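Local coordinates for protein peptide ABC transporter permease (Staphylococcus hominis, PDB 6EXS) that probably imports peptides across the bacterial membrane as a POT-family transporter, and binds a thioalcohol-conjugated peptide, a malodour precursor, at residues A[67-72]-A[120-125]; A[93-98]-A[126-131]; A[255-260]-A[445-450]; A[60-65]-A[247-252]. All blocks are in the same frame, centred on the assembly; numbering follows the deposited sequence.

Contact 1 of 4, residues A[67-72]-A[120-125]; sequences GALIYM and FIIIGS. With OLC ((2R)-2,3-dihydroxypropyl (9Z)-octadec-9-enoate), chain C.
Leu69 and Ile122 make the closest apolar contact here: Ile122 CD1 lies 3.8 Å from Leu69 CB and equally near Leu69 CD1, and the CG2 branch of Ile122 turns to the backbone carbonyl of Leu69. Ile70 sends its two branches to different turns of the facing helix. Its CG1, beside the backbone N at chi1 -80°, meets Ile122 CG1 at 4.2 Å, whereas Ile70 CG2 rests on Ser125 CB at 3.9 Å. Such packing joins two transmembrane helices of the major facilitator fold, 56-72 and 110-137; segments 67-72 and 120-125 run in the same general direction, their axes at 30° and 8.2 Å apart. The CA atoms of Ile70 and Ile122 approach to 4.8 Å.

Polar links are indirect. A water donates to Ile70 O at 2.7 Å and, weakly, to Ser125 O, bridging the two backbones. Ser125 OG turns back on its own helix and donates to Ile121 O at 2.8 Å; that oxygen also takes the N-H of Ser125 from the opposite face of its plane. Just beyond, Ser73 OG is hydrogen-bonded to Ile122 O. The acyl chain of a monoolein passes beside Leu69, its C5 3.8 Å from Leu69 CD2.

Contact 2 of 4, residues A[93-98]-A[126-131]; sequences LGAVLI and GLMKPN. With OLC ((2R)-2,3-dihydroxypropyl (9Z)-octadec-9-enoate), chain M.
Met128 reaches toward helix 93-98 because CG stands anti to its backbone N (chi1 -162°) and the chain stays extended beyond it; Leu127 sets its CG beside the backbone N instead, so the two neighbouring side chains part around Gly94. The contact is a close helix crossing of the major facilitator fold, between helices 74-106 and 110-137, with short-segment axes 7.7 Å apart at 133°. Gly94 makes this possible: its bare CA lets Leu127 CB come to 3.8 Å and Met128 CB to 4.1 Å.

On one flank Met128 SD lies 3.9 Å from Ile98 CD1 and 4.0 Å from both CA and CB of Ala95, with the Ile98 and Met128 side chains crossing at about a right angle. On the other, Leu127 CD1 touches Leu97 CD1 at 3.8 Å and lies more loosely against Leu93 CG.

Met128 also packs on Glu28, which with Arg29 belongs to the ExxER motif of POT transporters on helix 16-44; the next residue, Lys129, forms a cation-pi contact with Tyr32. The helix is kinked at Pro130, which has no N-H to give, and Asn131, whose N makes only a weak bond to Met128 O. From there Asn131 ND2 donates back to Leu127 O at 2.7 Å, N-H...O angle 152°, and bonds also to Gly77 O.

Contact 3 of 4, residues A[255-260]-A[445-450]; sequences TVLVLG and QAINGT
Ala446 presses its CB into the backbone of helix 255-260, only 3.3 Å from Val256 O and 3.7 Å from Gly260 CA. This is the tight, buried part of the contact. Gly260 presents a bare CA, so the Ala446 methyl lies directly against the backbone. Val256 CG1 adds a looser touch on the same methyl at 4.1 Å.

The two segments run at 144° with axes 8.1 Å apart. Helix 249-273 probably corresponds to one of the two extra helices that bacterial POT transporters carry between the six-helix bundles of the major facilitator fold, and here it lies against helix 430-451 of the transport core. Its Gly260 O is also hydrogen-bonded to Ser443 OG of that helix.

The other side, at the partly exposed Leu257, Ile447 and Thr450, is made by side-chain ends instead of backbone. Leu257 CG stands anti to the backbone N (chi1 170°), and its two methyls divide the work: CD1 meets Ile447 CD1 at 3.7 Å, while CD2 rests on Thr450 OG1 at 3.7 Å, the Leu257 and Thr450 side chains crossing at about a right angle. No hydrogen bond joins the segments. Gln445 and Asn448, both buried, lie on the side of helix 430-451 away from segment 255-260, and Asn448 OD1 is held by Ser300 and Gln304.

Contact 4 of 4, residues A[60-65]-A[247-252]; sequences MSIMSV and LSFDLI. Unlike the reference sequence in segment 247-252: Asp250 (reference Asn). With OLC ((2R)-2,3-dihydroxypropyl (9Z)-octadec-9-enoate), chain N.
Phe249 is gripped on both faces and at its rim by helix 60-65 and by Ile252, three residues on. Over one face, Ile62 CG1 stands above the ring centre, 3.5 Å from the centroid and 6° off the normal, a well-centred CH-pi contact. Ile252 CB lies across the opposite face, displaced toward the rim. Val65 comes from the tip, its CG1 3.7 Å from Phe249 CZ. The contact joins transmembrane helix 56-72 of the major facilitator fold to the start of helix 249-273, close to its neighbour in the chain, helix 217-243.

Near the ring plane, Ser61 OG approaches the edge at 3.6 Å from Phe249 CE2. That hydroxyl is hydrogen-bonded to Gly449 O, so its polar need is met on helix 430-451 while the ring makes only van der Waals contact with it. The ring's reach follows from Phe249 chi1 of -162°, which puts CG anti to the backbone N. Val65 CG1 has a second neighbour in Ile252 CG2 at 3.8 Å, the two side chains meeting at about a right angle.

Further out, Leu247 packs on Leu238, Thr241 and Tyr242 of helix 217-243, beside the link between the two helices. Asp250, which differs here from the reference sequence, points away yet forms a salt bridge with Lys453 through OD1. On the lipid side a monoolein molecule sets its C2 at the edge of the Phe249 ring and its C4 3.8 Å from Ile252 CD1.

In the fold
Contacts 1 and 2 share helix 110-137 and touch each other, notably where Ile98 CD1 packs on Gly124 and Ser125; contacts 1 and 4 share helix 56-72, and contacts 3 and 4 share helix 249-273. Contact 1 lies nearest the chain centre, its own centre about 9 Å away, and contact 4 farthest, about 17 Å. Contacts 1, 2 and 4 are buried, whereas contact 3 is only partly so. All four rest on apolar packing without a direct hydrogen bond between their segments, but the means differ: branched side chains and a water in contact 1, a glycine approach in contacts 2 and 3, an aromatic ring in contact 4. Contacts 3 and 4 adjoin, with Asn448 CB packed on Ser64 OG.

Contact 1 of 4, residues A[67-72]-A[120-125]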
# COMPACT_ATOMS: atom_id res chain seq x y z
N GLY A 67 -4.37 -5.64 3.03
CA GLY A 67 -3.34 -4.77 2.47
C GLY A 67 -2.41 -5.50 1.52
O GLY A 67 -2.11 -5.00 0.44
N ALA A 68 -1.99 -6.74 1.90
CA ALA A 68 -1.14 -7.62 1.09
C ALA A 68 -1.86 -8.01 -0.21
O ALA A 68 -1.22 -8.02 -1.27
CB ALA A 68 -0.78 -8.87 1.87
N LEU A 69 -3.18 -8.29 -0.14
CA LEU A 69 -3.96 -8.70 -1.31
C LEU A 69 -4.18 -7.58 -2.30
O LEU A 69 -4.14 -7.85 -3.49
CB LEU A 69 -5.28 -9.40 -0.94
CG LEU A 69 -5.12 -10.83 -0.42
CD1 LEU A 69 -6.35 -11.28 0.31
CD2 LEU A 69 -4.79 -11.82 -1.54
N ILE A 70 -4.35 -6.34 -1.82
CA ILE A 70 -4.51 -5.16 -2.69
C ILE A 70 -3.27 -4.98 -3.59
O ILE A 70 -3.44 -4.79 -4.80
CB ILE A 70 -4.87 -3.89 -1.87
CG1 ILE A 70 -6.37 -3.89 -1.53
CG2 ILE A 70 -4.47 -2.59 -2.62
CD1 ILE A 70 -6.70 -3.19 -0.35
N TYR A 71 -2.06 -5.10 -3.01
CA TYR A 71 -0.78 -4.97 -3.69
C TYR A 71 -0.46 -6.18 -4.58
O TYR A 71 0.09 -5.99 -5.67
CB TYR A 71 0.35 -4.66 -2.68
CG TYR A 71 0.26 -3.24 -2.14
CD1 TYR A 71 -0.62 -2.93 -1.10
CD2 TYR A 71 0.98 -2.21 -2.71
CE1 TYR A 71 -0.77 -1.62 -0.65
CE2 TYR A 71 0.85 -0.89 -2.26
CZ TYR A 71 -0.03 -0.60 -1.23
OH TYR A 71 -0.18 0.68 -0.76
N MET A 72 -0.85 -7.42 -4.15
CA MET A 72 -0.65 -8.67 -4.92
C MET A 72 -1.52 -8.71 -6.18
O MET A 72 -1.05 -9.17 -7.21
CB MET A 72 -0.97 -9.90 -4.06
CG MET A 72 0.23 -10.54 -3.41
SD MET A 72 -0.29 -11.70 -2.12
CE MET A 72 1.14 -11.67 -1.09
N PHE A 120 -14.48 -7.05 -3.49
CA PHE A 120 -14.65 -6.04 -4.54
C PHE A 120 -13.53 -4.99 -4.54
O PHE A 120 -13.09 -4.57 -5.61
CB PHE A 120 -16.05 -5.39 -4.44
CG PHE A 120 -17.19 -6.24 -4.93
CD1 PHE A 120 -17.36 -6.52 -6.28
CD2 PHE A 120 -18.14 -6.74 -4.04
CE1 PHE A 120 -18.42 -7.30 -6.73
CE2 PHE A 120 -19.20 -7.53 -4.49
CZ PHE A 120 -19.33 -7.81 -5.84
N ILE A 121 -13.05 -4.58 -3.34
CA ILE A 121 -11.97 -3.60 -3.26
C ILE A 121 -10.63 -4.25 -3.65
O ILE A 121 -9.87 -3.61 -4.38
CB ILE A 121 -11.94 -2.80 -1.92
CG1 ILE A 121 -13.19 -1.87 -1.84
CG2 ILE A 121 -10.63 -1.98 -1.76
CD1 ILE A 121 -13.62 -1.41 -0.42
N ILE A 122 -10.36 -5.53 -3.26
CA ILE A 122 -9.13 -6.24 -3.67
C ILE A 122 -9.05 -6.30 -5.21
O ILE A 122 -8.04 -5.91 -5.78
CB ILE A 122 -8.94 -7.63 -3.00
CG1 ILE A 122 -8.56 -7.49 -1.51
CG2 ILE A 122 -7.87 -8.48 -3.74
CD1 ILE A 122 -8.98 -8.65 -0.65
N ILE A 123 -10.15 -6.75 -5.86
CA ILE A 123 -10.26 -6.90 -7.31
C ILE A 123 -10.24 -5.55 -8.03
O ILE A 123 -9.50 -5.41 -9.00
CB ILE A 123 -11.48 -7.79 -7.71
CG1 ILE A 123 -11.28 -9.23 -7.17
CG2 ILE A 123 -11.68 -7.78 -9.25
CD1 ILE A 123 -12.27 -10.22 -7.60
N GLY A 124 -11.04 -4.60 -7.55
CA GLY A 124 -11.10 -3.26 -8.10
C GLY A 124 -9.76 -2.55 -8.07
O GLY A 124 -9.34 -2.02 -9.10
N SER A 125 -9.06 -2.57 -6.90
CA SER A 125 -7.74 -1.96 -6.69
C SER A 125 -6.64 -2.58 -7.59
O SER A 125 -5.83 -1.85 -8.15
CB SER A 125 -7.33 -1.98 -5.22
OG SER A 125 -8.29 -1.32 -4.41
C10 OLC C . -7.30 -10.35 -9.90
C9 OLC C . -7.37 -11.26 -8.94
C11 OLC C . -7.05 -8.87 -9.76
C8 OLC C . -7.21 -11.05 -7.46
C24 OLC C . 1.69 -15.34 -10.69
C12 OLC C . -7.41 -8.09 -11.01
C7 OLC C . -6.37 -12.13 -6.78
C6 OLC C . -5.46 -11.59 -5.69
C5 OLC C . -4.34 -12.52 -5.24
C4 OLC C . -3.30 -12.85 -6.30
C3 OLC C . -1.97 -13.29 -5.71
C2 OLC C . -1.12 -14.13 -6.65
C21 OLC C . -0.38 -13.96 -10.28
C1 OLC C . -0.73 -13.47 -7.95
C22 OLC C . 1.09 -13.96 -10.64
O19 OLC C . -0.62 -12.29 -8.11
O25 OLC C . 3.02 -15.29 -11.20
O23 OLC C . 1.22 -13.35 -11.92
O20 OLC C . -0.51 -14.39 -8.90
O HOH W 1 -3.34 -2.96 -6.80

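Contact 2 of 4, residues A[93-98]-A[126-131]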
# COMPACT_ATOMS: atom_id res chain seq x y z
N LEU A 93 -13.38 -0.29 -14.81
CA LEU A 93 -13.98 -1.46 -14.18
C LEU A 93 -13.55 -1.52 -12.72
O LEU A 93 -14.40 -1.71 -11.85
CB LEU A 93 -13.65 -2.77 -14.92
CG LEU A 93 -14.38 -4.03 -14.43
CD1 LEU A 93 -15.89 -3.84 -14.41
CD2 LEU A 93 -14.02 -5.22 -15.28
N GLY A 94 -12.27 -1.24 -12.46
CA GLY A 94 -11.72 -1.17 -11.12
C GLY A 94 -12.48 -0.20 -10.24
O GLY A 94 -12.94 -0.58 -9.16
N ALA A 95 -12.67 1.04 -10.72
CA ALA A 95 -13.39 2.11 -10.02
C ALA A 95 -14.83 1.72 -9.64
O ALA A 95 -15.25 2.00 -8.53
CB ALA A 95 -13.40 3.38 -10.86
N VAL A 96 -15.57 1.05 -10.57
CA VAL A 96 -16.95 0.60 -10.38
C VAL A 96 -16.96 -0.48 -9.29
O VAL A 96 -17.72 -0.38 -8.33
CB VAL A 96 -17.60 0.13 -11.72
CG1 VAL A 96 -18.96 -0.55 -11.48
CG2 VAL A 96 -17.76 1.29 -12.69
N LEU A 97 -16.07 -1.48 -9.42
CA LEU A 97 -15.89 -2.56 -8.46
C LEU A 97 -15.55 -2.03 -7.05
O LEU A 97 -16.14 -2.50 -6.08
CB LEU A 97 -14.86 -3.56 -8.97
CG LEU A 97 -15.32 -4.42 -10.15
CD1 LEU A 97 -14.18 -5.22 -10.71
CD2 LEU A 97 -16.44 -5.39 -9.74
N ILE A 98 -14.66 -1.00 -6.95
CA ILE A 98 -14.27 -0.35 -5.69
C ILE A 98 -15.50 0.30 -5.02
O ILE A 98 -15.70 0.11 -3.82
CB ILE A 98 -13.06 0.62 -5.89
CG1 ILE A 98 -11.75 -0.15 -6.09
CG2 ILE A 98 -12.94 1.64 -4.73
CD1 ILE A 98 -10.65 0.64 -6.78
N GLY A 126 -6.66 -3.90 -7.76
CA GLY A 126 -5.72 -4.58 -8.64
C GLY A 126 -5.89 -4.14 -10.07
O GLY A 126 -4.91 -4.07 -10.82
N LEU A 127 -7.13 -3.78 -10.46
CA LEU A 127 -7.48 -3.29 -11.79
C LEU A 127 -7.21 -1.79 -11.97
O LEU A 127 -6.73 -1.37 -13.02
CB LEU A 127 -8.95 -3.60 -12.11
CG LEU A 127 -9.32 -5.03 -12.50
CD1 LEU A 127 -10.82 -5.19 -12.55
CD2 LEU A 127 -8.73 -5.41 -13.85
N MET A 128 -7.56 -0.98 -10.96
CA MET A 128 -7.40 0.45 -11.03
C MET A 128 -6.00 0.94 -10.71
O MET A 128 -5.47 1.75 -11.48
CB MET A 128 -8.44 1.16 -10.15
CG MET A 128 -8.62 2.62 -10.49
SD MET A 128 -9.68 3.43 -9.29
CE MET A 128 -9.35 5.13 -9.67
N LYS A 129 -5.41 0.51 -9.56
CA LYS A 129 -4.11 0.99 -9.06
C LYS A 129 -2.95 1.01 -10.08
O LYS A 129 -2.44 2.10 -10.32
CB LYS A 129 -3.67 0.26 -7.80
CG LYS A 129 -3.46 1.16 -6.62
CD LYS A 129 -4.24 0.62 -5.45
CE LYS A 129 -3.64 1.11 -4.18
NZ LYS A 129 -4.51 0.80 -3.02
N PRO A 130 -2.49 -0.12 -10.69
CA PRO A 130 -1.34 -0.02 -11.59
C PRO A 130 -1.65 0.68 -12.92
O PRO A 130 -0.74 1.23 -13.55
CB PRO A 130 -0.93 -1.48 -11.79
CG PRO A 130 -2.19 -2.24 -11.63
CD PRO A 130 -2.94 -1.53 -10.56
N ASN A 131 -2.92 0.66 -13.32
CA ASN A 131 -3.39 1.14 -14.60
C ASN A 131 -3.59 2.64 -14.68
O ASN A 131 -3.25 3.21 -15.73
CB ASN A 131 -4.62 0.36 -15.02
CG ASN A 131 -4.17 -1.05 -15.35
OD1 ASN A 131 -3.09 -1.27 -15.92
ND2 ASN A 131 -4.90 -2.05 -14.89
C24 OLC M . -13.35 -3.13 -22.14
C5 OLC M . -19.79 -2.23 -16.29
C4 OLC M . -18.43 -1.57 -16.17
C3 OLC M . -17.62 -1.59 -17.45
C2 OLC M . -16.24 -0.99 -17.28
C21 OLC M . -13.96 -2.45 -19.79
C1 OLC M . -15.40 -0.99 -18.53
C22 OLC M . -14.47 -2.88 -21.15
O19 OLC M . -15.01 -0.00 -19.10
O25 OLC M . -12.70 -1.92 -22.52
O23 OLC M . -15.26 -4.07 -21.00
O20 OLC M . -15.09 -2.25 -18.91

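Contact 3 of 4, residues A[255-260]-A[445-450]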
# COMPACT_ATOMS: atom_id res chain seq x y z
N THR A 255 -2.50 -18.91 3.36
CA THR A 255 -2.41 -18.89 1.89
C THR A 255 -1.61 -17.66 1.43
O THR A 255 -0.68 -17.80 0.64
CB THR A 255 -3.82 -18.95 1.27
OG1 THR A 255 -4.44 -20.19 1.63
CG2 THR A 255 -3.82 -18.80 -0.25
N VAL A 256 -1.97 -16.47 1.96
CA VAL A 256 -1.37 -15.18 1.66
C VAL A 256 0.07 -15.12 2.23
O VAL A 256 0.93 -14.47 1.64
CB VAL A 256 -2.30 -14.01 2.10
CG1 VAL A 256 -1.67 -12.64 1.88
CG2 VAL A 256 -3.64 -14.09 1.36
N LEU A 257 0.36 -15.87 3.32
CA LEU A 257 1.71 -15.98 3.88
C LEU A 257 2.57 -16.73 2.85
O LEU A 257 3.67 -16.27 2.53
CB LEU A 257 1.72 -16.70 5.25
CG LEU A 257 3.10 -17.08 5.84
CD1 LEU A 257 3.97 -15.87 6.07
CD2 LEU A 257 2.94 -17.84 7.13
N VAL A 258 2.04 -17.85 2.31
CA VAL A 258 2.71 -18.66 1.29
C VAL A 258 3.01 -17.79 0.07
O VAL A 258 4.17 -17.72 -0.36
CB VAL A 258 1.92 -19.96 0.96
CG1 VAL A 258 2.43 -20.62 -0.31
CG2 VAL A 258 1.98 -20.95 2.13
N LEU A 259 1.98 -17.06 -0.43
CA LEU A 259 2.08 -16.14 -1.58
C LEU A 259 3.11 -15.03 -1.38
O LEU A 259 3.87 -14.74 -2.30
CB LEU A 259 0.71 -15.56 -1.95
CG LEU A 259 -0.21 -16.45 -2.78
CD1 LEU A 259 -1.59 -15.84 -2.87
CD2 LEU A 259 0.34 -16.66 -4.17
N GLY A 260 3.16 -14.46 -0.19
CA GLY A 260 4.12 -13.42 0.16
C GLY A 260 5.56 -13.87 0.19
O GLY A 260 6.47 -13.05 0.10
N GLN A 445 3.33 -7.11 4.31
CA GLN A 445 1.94 -7.19 4.78
C GLN A 445 1.46 -8.65 4.93
O GLN A 445 0.67 -8.94 5.84
CB GLN A 445 1.01 -6.39 3.86
CG GLN A 445 0.99 -4.88 4.13
CD GLN A 445 0.14 -4.51 5.34
OE1 GLN A 445 0.44 -4.88 6.48
NE2 GLN A 445 -0.90 -3.72 5.11
N ALA A 446 1.98 -9.56 4.07
CA ALA A 446 1.71 -11.01 4.09
C ALA A 446 2.31 -11.65 5.33
O ALA A 446 1.67 -12.51 5.94
CB ALA A 446 2.25 -11.68 2.84
N ILE A 447 3.55 -11.25 5.72
CA ILE A 447 4.22 -11.73 6.94
C ILE A 447 3.47 -11.15 8.16
O ILE A 447 3.20 -11.88 9.12
CB ILE A 447 5.75 -11.37 6.97
CG1 ILE A 447 6.52 -11.78 5.66
CG2 ILE A 447 6.45 -11.93 8.20
CD1 ILE A 447 6.39 -13.20 5.12
N ASN A 448 3.10 -9.85 8.10
CA ASN A 448 2.36 -9.14 9.15
C ASN A 448 1.07 -9.84 9.61
O ASN A 448 0.78 -9.83 10.81
CB ASN A 448 2.07 -7.70 8.74
CG ASN A 448 3.24 -6.78 8.88
OD1 ASN A 448 4.25 -7.12 9.49
ND2 ASN A 448 3.14 -5.58 8.30
N GLY A 449 0.34 -10.46 8.66
CA GLY A 449 -0.90 -11.19 8.88
C GLY A 449 -0.77 -12.36 9.84
O GLY A 449 -1.75 -12.73 10.50
N THR A 450 0.44 -12.95 9.92
CA THR A 450 0.77 -14.08 10.80
C THR A 450 1.58 -13.59 12.00
O THR A 450 1.38 -14.09 13.11
CB THR A 450 1.48 -15.17 9.98
OG1 THR A 450 0.65 -15.50 8.87
CG2 THR A 450 1.78 -16.43 10.79

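Contact 4 of 4, residues A[60-65]-A[247-252]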
# COMPACT_ATOMS: atom_id res chain seq x y z
N MET A 60 -6.68 -7.60 13.48
CA MET A 60 -5.32 -7.14 13.18
C MET A 60 -4.78 -7.89 11.96
O MET A 60 -4.27 -7.27 11.03
CB MET A 60 -4.40 -7.33 14.40
CG MET A 60 -4.68 -6.36 15.55
SD MET A 60 -3.27 -6.18 16.69
CE MET A 60 -3.37 -7.67 17.60
N SER A 61 -4.92 -9.23 11.96
CA SER A 61 -4.52 -10.12 10.86
C SER A 61 -5.23 -9.74 9.54
O SER A 61 -4.54 -9.59 8.52
CB SER A 61 -4.80 -11.57 11.22
OG SER A 61 -4.44 -12.42 10.15
N ILE A 62 -6.59 -9.54 9.57
CA ILE A 62 -7.42 -9.12 8.42
C ILE A 62 -6.85 -7.84 7.75
O ILE A 62 -6.70 -7.83 6.53
CB ILE A 62 -8.92 -9.00 8.81
CG1 ILE A 62 -9.54 -10.40 9.10
CG2 ILE A 62 -9.73 -8.25 7.73
CD1 ILE A 62 -10.80 -10.44 9.99
N MET A 63 -6.53 -6.80 8.55
CA MET A 63 -5.96 -5.52 8.07
C MET A 63 -4.71 -5.71 7.18
O MET A 63 -4.63 -5.12 6.09
CB MET A 63 -5.64 -4.58 9.25
CG MET A 63 -6.88 -4.01 9.92
SD MET A 63 -7.88 -2.91 8.88
CE MET A 63 -6.95 -1.39 9.02
N SER A 64 -3.77 -6.59 7.62
CA SER A 64 -2.52 -6.89 6.93
C SER A 64 -2.73 -7.74 5.69
O SER A 64 -2.17 -7.42 4.64
CB SER A 64 -1.54 -7.55 7.89
OG SER A 64 -1.07 -6.59 8.81
N VAL A 65 -3.53 -8.82 5.79
CA VAL A 65 -3.85 -9.73 4.69
C VAL A 65 -4.58 -8.96 3.58
O VAL A 65 -4.26 -9.12 2.40
CB VAL A 65 -4.60 -11.00 5.20
CG1 VAL A 65 -5.14 -11.85 4.05
CG2 VAL A 65 -3.70 -11.84 6.11
N LEU A 247 -13.94 -23.37 8.16
CA LEU A 247 -13.54 -22.13 7.48
C LEU A 247 -13.26 -21.00 8.47
O LEU A 247 -14.18 -20.42 9.06
CB LEU A 247 -14.56 -21.72 6.39
CG LEU A 247 -14.29 -20.42 5.60
CD1 LEU A 247 -13.10 -20.56 4.67
CD2 LEU A 247 -15.50 -20.00 4.82
N SER A 248 -11.96 -20.71 8.65
CA SER A 248 -11.43 -19.68 9.53
C SER A 248 -10.58 -18.72 8.71
O SER A 248 -10.23 -19.04 7.57
CB SER A 248 -10.58 -20.31 10.63
OG SER A 248 -9.49 -21.05 10.09
N PHE A 249 -10.20 -17.56 9.30
CA PHE A 249 -9.34 -16.59 8.62
C PHE A 249 -7.91 -17.13 8.41
O PHE A 249 -7.24 -16.69 7.48
CB PHE A 249 -9.34 -15.21 9.30
CG PHE A 249 -8.80 -14.15 8.37
CD1 PHE A 249 -9.54 -13.73 7.26
CD2 PHE A 249 -7.52 -13.64 8.53
CE1 PHE A 249 -9.02 -12.81 6.36
CE2 PHE A 249 -7.00 -12.71 7.63
CZ PHE A 249 -7.76 -12.29 6.56
N ASP A 250 -7.48 -18.12 9.23
CA ASP A 250 -6.18 -18.79 9.12
C ASP A 250 -6.01 -19.43 7.73
O ASP A 250 -4.89 -19.45 7.24
CB ASP A 250 -6.01 -19.86 10.21
CG ASP A 250 -5.84 -19.33 11.62
OD1 ASP A 250 -5.54 -18.12 11.78
OD2 ASP A 250 -5.96 -20.13 12.57
N LEU A 251 -7.12 -19.89 7.09
CA LEU A 251 -7.09 -20.44 5.73
C LEU A 251 -6.57 -19.36 4.78
O LEU A 251 -5.70 -19.64 3.96
CB LEU A 251 -8.49 -20.93 5.28
CG LEU A 251 -8.55 -21.57 3.88
CD1 LEU A 251 -8.58 -23.09 3.97
CD2 LEU A 251 -9.75 -21.07 3.09
N ILE A 252 -7.08 -18.11 4.93
CA ILE A 252 -6.70 -16.96 4.12
C ILE A 252 -5.29 -16.50 4.49
O ILE A 252 -4.44 -16.42 3.62
CB ILE A 252 -7.74 -15.79 4.20
CG1 ILE A 252 -9.22 -16.28 4.20
CG2 ILE A 252 -7.49 -14.73 3.10
CD1 ILE A 252 -9.76 -17.04 2.94
C24 OLC N . -14.09 -14.05 11.07
C5 OLC N . -14.08 -15.86 2.42
C4 OLC N . -13.25 -15.63 3.68
C3 OLC N . -13.92 -16.14 4.95
C2 OLC N . -13.10 -15.91 6.21
C21 OLC N . -13.73 -16.22 9.85
C1 OLC N . -13.78 -16.38 7.46
C22 OLC N . -14.73 -15.27 10.47
O19 OLC N . -14.61 -17.25 7.50
O25 OLC N . -13.50 -14.36 12.32
O23 OLC N . -15.73 -14.89 9.51
O20 OLC N . -13.34 -15.73 8.55